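Local coordinates for CDP-glucose 4,6-dehydratase (Salmonella enterica subsp. enterica serovar Typhi, PDB 1WVG), which catalyses the NAD-dependent dehydration of CDP-D-glucose to CDP-4-dehydro-6-deoxy-D-glucose, an early step towards CDP-3,6-dideoxy-D-mannose, a precursor for the lipopolysaccharide O-antigen, at residues A[111-116]-A[167-171]; A[140-146]-A[300-306]. All blocks are in the same frame, centred on the assembly; numbering follows the deposited sequence.

Contact 1: residues A[111-116]-A[167-171]; sequences TVHLLE and VASAF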
# COMPACT_ATOMS: atom_id res chain seq x y z
N THR A 111 -1.16 -29.33 0.82
CA THR A 111 -0.05 -28.58 1.44
C THR A 111 -0.09 -28.72 2.95
O THR A 111 0.92 -28.94 3.62
CB THR A 111 -0.14 -27.11 1.05
OG1 THR A 111 0.02 -27.09 -0.36
CG2 THR A 111 1.00 -26.31 1.70
N VAL A 112 -1.31 -28.60 3.48
CA VAL A 112 -1.49 -28.76 4.91
C VAL A 112 -1.01 -30.13 5.36
O VAL A 112 -0.32 -30.26 6.40
CB VAL A 112 -2.96 -28.65 5.25
CG1 VAL A 112 -3.20 -28.89 6.78
CG2 VAL A 112 -3.47 -27.28 4.77
N HIS A 113 -1.41 -31.15 4.57
CA HIS A 113 -1.02 -32.50 4.92
C HIS A 113 0.47 -32.64 4.92
O HIS A 113 1.10 -33.20 5.82
CB HIS A 113 -1.60 -33.54 3.94
CG HIS A 113 -3.06 -33.63 4.13
ND1 HIS A 113 -3.87 -34.29 3.21
CD2 HIS A 113 -3.84 -33.10 5.11
CE1 HIS A 113 -5.13 -34.18 3.66
NE2 HIS A 113 -5.14 -33.48 4.81
N LEU A 114 1.04 -32.16 3.85
CA LEU A 114 2.47 -32.29 3.74
C LEU A 114 3.16 -31.60 4.90
O LEU A 114 4.04 -32.20 5.50
CB LEU A 114 2.93 -31.78 2.37
CG LEU A 114 4.38 -32.11 1.98
CD1 LEU A 114 5.31 -30.99 2.46
CD2 LEU A 114 4.83 -33.47 2.47
N LEU A 115 2.73 -30.37 5.24
CA LEU A 115 3.36 -29.64 6.36
C LEU A 115 3.05 -30.24 7.72
O LEU A 115 3.92 -30.27 8.59
CB LEU A 115 3.15 -28.12 6.32
CG LEU A 115 3.57 -27.50 5.00
CD1 LEU A 115 3.13 -26.03 4.89
CD2 LEU A 115 5.08 -27.63 4.78
N GLU A 116 1.82 -30.74 7.88
CA GLU A 116 1.53 -31.40 9.13
C GLU A 116 2.38 -32.66 9.23
O GLU A 116 2.91 -32.98 10.30
CB GLU A 116 0.06 -31.77 9.29
CG GLU A 116 -0.21 -32.40 10.67
CD GLU A 116 0.21 -31.53 11.85
OE1 GLU A 116 0.64 -30.41 11.75
OE2 GLU A 116 0.03 -32.07 13.01
N VAL A 167 -1.01 -20.81 3.89
CA VAL A 167 -0.84 -22.00 4.70
C VAL A 167 0.59 -22.18 5.18
O VAL A 167 0.82 -22.41 6.36
CB VAL A 167 -1.21 -23.23 3.91
CG1 VAL A 167 -0.63 -24.45 4.63
CG2 VAL A 167 -2.72 -23.29 3.73
N ALA A 168 1.54 -22.11 4.24
CA ALA A 168 2.96 -22.27 4.58
C ALA A 168 3.44 -21.18 5.55
O ALA A 168 4.21 -21.40 6.49
CB ALA A 168 3.81 -22.22 3.32
N SER A 169 3.02 -19.95 5.36
CA SER A 169 3.52 -18.99 6.32
C SER A 169 2.96 -19.20 7.73
O SER A 169 3.59 -18.87 8.73
CB SER A 169 3.47 -17.57 5.75
OG SER A 169 2.17 -17.07 5.72
N ALA A 170 1.75 -19.77 7.85
CA ALA A 170 1.13 -20.04 9.14
C ALA A 170 1.82 -21.24 9.79
O ALA A 170 2.04 -21.31 11.01
CB ALA A 170 -0.39 -20.16 9.08
N PHE A 171 2.23 -22.22 8.98
CA PHE A 171 2.93 -23.34 9.55
C PHE A 171 4.27 -22.84 10.04
O PHE A 171 4.73 -23.15 11.15
CB PHE A 171 3.13 -24.48 8.53
CG PHE A 171 2.05 -25.52 8.67
CD1 PHE A 171 0.75 -25.25 8.22
CD2 PHE A 171 2.30 -26.75 9.26
CE1 PHE A 171 -0.27 -26.20 8.34
CE2 PHE A 171 1.29 -27.71 9.40
CZ PHE A 171 0.00 -27.43 8.93
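Val-112 faces Val-167, and one turn on Leu-115 faces Phe-171, where two helices run side by side in nearly the same direction. The axes of the two segments come within 10.2 Å and cross at -23°. No hydrogen bond joins them. The Phe-171 ring lies between the helices, against the backbone around Leu-115 and Glu-116. Its chi1 of -96°, off the staggered position, puts it there. CB of Leu-115 sits over one ring face, off centre, 3.7 Å from the Phe-171 centroid: a CH-pi contact. CE2 of Phe-171 is 3.4 Å from Glu-116 N, which is already bonded to Val-112 O within its own helix. Glu-116 OE1 lies 3.6 Å from the same CE2, with carboxylate and ring planes 66° apart. The other oxygen, OE2, is held by Lys-119 and Gln-120. One turn earlier in the second helix, CG1 of Val-167, anti to its own N, points between the helices. It meets Thr-111 CG2 at 3.8 Å and Val-112 CG2 at 4.0 Å. Leu-115 CD1 reaches over to Ala-168 CA at 3.8 Å. On the sheet side, Leu-115 and Ala-168 both touch strand 187-197. Tyr-104 and Pro-100 of the second subunit pack on Val-167 and Glu-116. These are neighbouring helices on one side of a Rossmann-fold sheet, consistent with the helix-bundle dimer interface of extended short-chain dehydrogenases/reductases.

Contact 2: residues A[140-146]-A[300-306]; sequences EWVWGYR and AHYLKLD
Tyr-145 and Leu-305 form a single parallel beta bridge between the loop after strand 126-130 and the loop before helix 308-314. The CDP-xylose site is close: Leu-303's side chain is about 6 Å from the ligand. Tyr-145 N donates to Lys-304 O at 2.9 Å, and Asp-306 N donates to Tyr-145 O at 2.9 Å. In both bonds the donor stands above the carbonyl plane. Gly-144 lets the chains come close, with its CA 3.2 Å from Lys-304 O in a CA-H...O contact. At the other end, Glu-140 grips two successive backbone N-H groups. Its chain bends at chi2 (-70°), and the carboxylate reaches the opposite loop. OE1 takes His-301 N at 2.9 Å through its syn lone pair. OE2 takes Tyr-302 N at 2.9 Å, also on the syn side but 15° out of the carboxylate plane. Leu-303 CD1 touches Tyr-145 CE1 at 3.9 Å, side chains crossing at about a right angle. Water 1 joins Trp-141 N, Tyr-145 OH and Tyr-302 O. Water 2 bridges Lys-304 N and Trp-143 O. In the next shell, Arg-139 N donates to Tyr-145 OH, the ring of Tyr-145 meets Tyr-136, and Asp-266 forms a salt bridge with Lys-304 NZ. The third subunit abuts this region: its Glu-149 and Gly-144 O both take Arg-146 NH2, and its Trp-143 packs on Asp-306. Asp-306 OD1 accepts from Ser-308 N, at the start of helix 308-314, while OD2 accepts from water 3, which takes the N-H of Arg-146 NE at 3.1 Å.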
# COMPACT_ATOMS: atom_id res chain seq x y z
N GLU A 140 -3.05 -6.61 -12.90
CA GLU A 140 -3.03 -6.42 -14.34
C GLU A 140 -2.29 -5.17 -14.68
O GLU A 140 -2.82 -4.27 -15.34
CB GLU A 140 -4.44 -6.33 -14.95
CG GLU A 140 -5.18 -7.67 -14.93
CD GLU A 140 -4.67 -8.76 -15.86
OE1 GLU A 140 -5.21 -9.85 -15.94
OE2 GLU A 140 -3.62 -8.43 -16.57
N TRP A 141 -1.04 -5.10 -14.26
CA TRP A 141 -0.27 -3.90 -14.51
C TRP A 141 1.09 -4.22 -15.11
O TRP A 141 1.37 -5.40 -15.23
CB TRP A 141 -0.26 -3.14 -13.18
CG TRP A 141 0.50 -3.85 -12.10
CD1 TRP A 141 1.35 -4.92 -12.22
CD2 TRP A 141 0.53 -3.43 -10.73
NE1 TRP A 141 1.90 -5.21 -10.98
CE2 TRP A 141 1.43 -4.28 -10.06
CE3 TRP A 141 -0.06 -2.36 -10.06
CZ2 TRP A 141 1.68 -4.12 -8.70
CZ3 TRP A 141 0.20 -2.22 -8.73
CH2 TRP A 141 1.06 -3.09 -8.05
N VAL A 142 1.91 -3.21 -15.49
CA VAL A 142 3.23 -3.42 -16.13
C VAL A 142 4.33 -3.99 -15.22
O VAL A 142 5.38 -4.39 -15.70
CB VAL A 142 3.82 -2.15 -16.79
CG1 VAL A 142 2.85 -1.57 -17.81
CG2 VAL A 142 4.13 -1.04 -15.76
N TRP A 143 4.13 -3.99 -13.92
CA TRP A 143 5.17 -4.40 -13.01
C TRP A 143 5.19 -5.85 -12.54
O TRP A 143 4.13 -6.42 -12.29
CB TRP A 143 5.06 -3.49 -11.75
CG TRP A 143 5.26 -2.03 -12.08
CD1 TRP A 143 6.36 -1.49 -12.70
CD2 TRP A 143 4.35 -0.93 -11.85
NE1 TRP A 143 6.22 -0.13 -12.89
CE2 TRP A 143 4.98 0.26 -12.38
CE3 TRP A 143 3.07 -0.82 -11.28
CZ2 TRP A 143 4.36 1.53 -12.35
CZ3 TRP A 143 2.46 0.44 -11.25
CH2 TRP A 143 3.10 1.61 -11.76
N GLY A 144 6.43 -6.36 -12.35
CA GLY A 144 6.69 -7.68 -11.83
C GLY A 144 6.36 -7.65 -10.34
O GLY A 144 6.66 -6.70 -9.62
N TYR A 145 5.72 -8.69 -9.84
CA TYR A 145 5.37 -8.76 -8.42
C TYR A 145 6.55 -9.00 -7.49
O TYR A 145 7.47 -9.75 -7.82
CB TYR A 145 4.27 -9.84 -8.11
CG TYR A 145 3.03 -9.38 -8.80
CD1 TYR A 145 2.76 -9.78 -10.11
CD2 TYR A 145 2.20 -8.43 -8.20
CE1 TYR A 145 1.62 -9.30 -10.74
CE2 TYR A 145 1.05 -7.95 -8.83
CZ TYR A 145 0.76 -8.40 -10.11
OH TYR A 145 -0.32 -7.90 -10.80
N ARG A 146 6.46 -8.42 -6.29
CA ARG A 146 7.49 -8.54 -5.27
C ARG A 146 6.96 -9.53 -4.26
O ARG A 146 5.74 -9.61 -4.14
CB ARG A 146 7.67 -7.20 -4.54
CG ARG A 146 8.05 -6.02 -5.45
CD ARG A 146 7.75 -4.64 -4.84
NE ARG A 146 8.37 -3.54 -5.61
CZ ARG A 146 8.15 -2.28 -5.29
NH1 ARG A 146 7.35 -2.01 -4.27
NH2 ARG A 146 8.73 -1.28 -5.97
N ALA A 300 -5.46 -14.33 -16.79
CA ALA A 300 -4.74 -13.06 -16.63
C ALA A 300 -4.03 -12.67 -17.90
O ALA A 300 -3.42 -13.49 -18.57
CB ALA A 300 -3.64 -13.20 -15.59
N HIS A 301 -4.04 -11.37 -18.18
CA HIS A 301 -3.32 -10.89 -19.34
C HIS A 301 -1.82 -10.72 -19.03
O HIS A 301 -0.93 -11.21 -19.72
CB HIS A 301 -3.88 -9.49 -19.69
CG HIS A 301 -5.33 -9.61 -20.00
ND1 HIS A 301 -5.84 -10.73 -20.67
CD2 HIS A 301 -6.36 -8.77 -19.71
CE1 HIS A 301 -7.15 -10.54 -20.78
NE2 HIS A 301 -7.50 -9.38 -20.22
N TYR A 302 -1.53 -9.96 -17.98
CA TYR A 302 -0.14 -9.70 -17.66
C TYR A 302 0.27 -10.33 -16.39
O TYR A 302 -0.43 -10.18 -15.38
CB TYR A 302 0.17 -8.23 -17.43
CG TYR A 302 -0.24 -7.40 -18.59
CD1 TYR A 302 -1.09 -6.31 -18.37
CD2 TYR A 302 0.16 -7.72 -19.88
CE1 TYR A 302 -1.51 -5.52 -19.43
CE2 TYR A 302 -0.27 -6.94 -20.96
CZ TYR A 302 -1.10 -5.84 -20.73
OH TYR A 302 -1.53 -5.07 -21.77
N LEU A 303 1.43 -10.96 -16.48
CA LEU A 303 2.06 -11.60 -15.33
C LEU A 303 3.60 -11.54 -15.40
O LEU A 303 4.19 -12.19 -16.25
CB LEU A 303 1.55 -13.03 -15.05
CG LEU A 303 2.21 -13.67 -13.83
CD1 LEU A 303 2.00 -12.74 -12.64
CD2 LEU A 303 1.57 -15.03 -13.54
N LYS A 304 4.24 -10.76 -14.48
CA LYS A 304 5.70 -10.67 -14.42
C LYS A 304 6.11 -10.84 -12.97
O LYS A 304 5.32 -10.56 -12.06
CB LYS A 304 6.24 -9.33 -14.90
CG LYS A 304 6.15 -9.17 -16.41
CD LYS A 304 7.05 -8.07 -16.97
CE LYS A 304 6.94 -6.77 -16.21
NZ LYS A 304 7.63 -5.69 -16.93
N LEU A 305 7.34 -11.28 -12.75
CA LEU A 305 7.88 -11.45 -11.40
C LEU A 305 9.15 -10.60 -11.20
O LEU A 305 10.10 -10.65 -12.02
CB LEU A 305 8.41 -12.88 -11.21
CG LEU A 305 7.32 -13.94 -11.15
CD1 LEU A 305 7.96 -15.33 -11.06
CD2 LEU A 305 6.46 -13.67 -9.92
N ASP A 306 9.21 -9.88 -10.08
CA ASP A 306 10.43 -9.12 -9.80
C ASP A 306 11.34 -10.08 -9.01
O ASP A 306 10.95 -10.60 -7.96
CB ASP A 306 10.11 -7.82 -9.02
CG ASP A 306 11.37 -7.01 -8.80
OD1 ASP A 306 12.39 -7.48 -8.35
OD2 ASP A 306 11.28 -5.75 -9.09
O HOH W 1 -0.11 -7.77 -13.46
O HOH W 2 2.73 -8.32 -13.89
O HOH W 3 9.68 -3.24 -8.43

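Overall arrangement
Contacts 1 and 2 lie 26 Å apart between centres, with nearest atoms about 13 Å apart, and do not touch. Along the chain their segments alternate: 111-116, 140-146, 167-171, 300-306. Contact 1 joins helices 100-121 and 156-175, which flank strand 126-130 in sequence within the Rossmann fold. Segment 140-146 lies in the loop that leads from that strand into helix 156-175, so the two contacts share one connection. Contact 2 ties this loop to the later one ahead of helix 308-314. Each contact meets a different neighbour: contact 1 the second subunit, contact 2 the third. Contact 1 thus probably belongs to the dimer-forming helices, while contact 2 joins two loops near the sugar-nucleotide site.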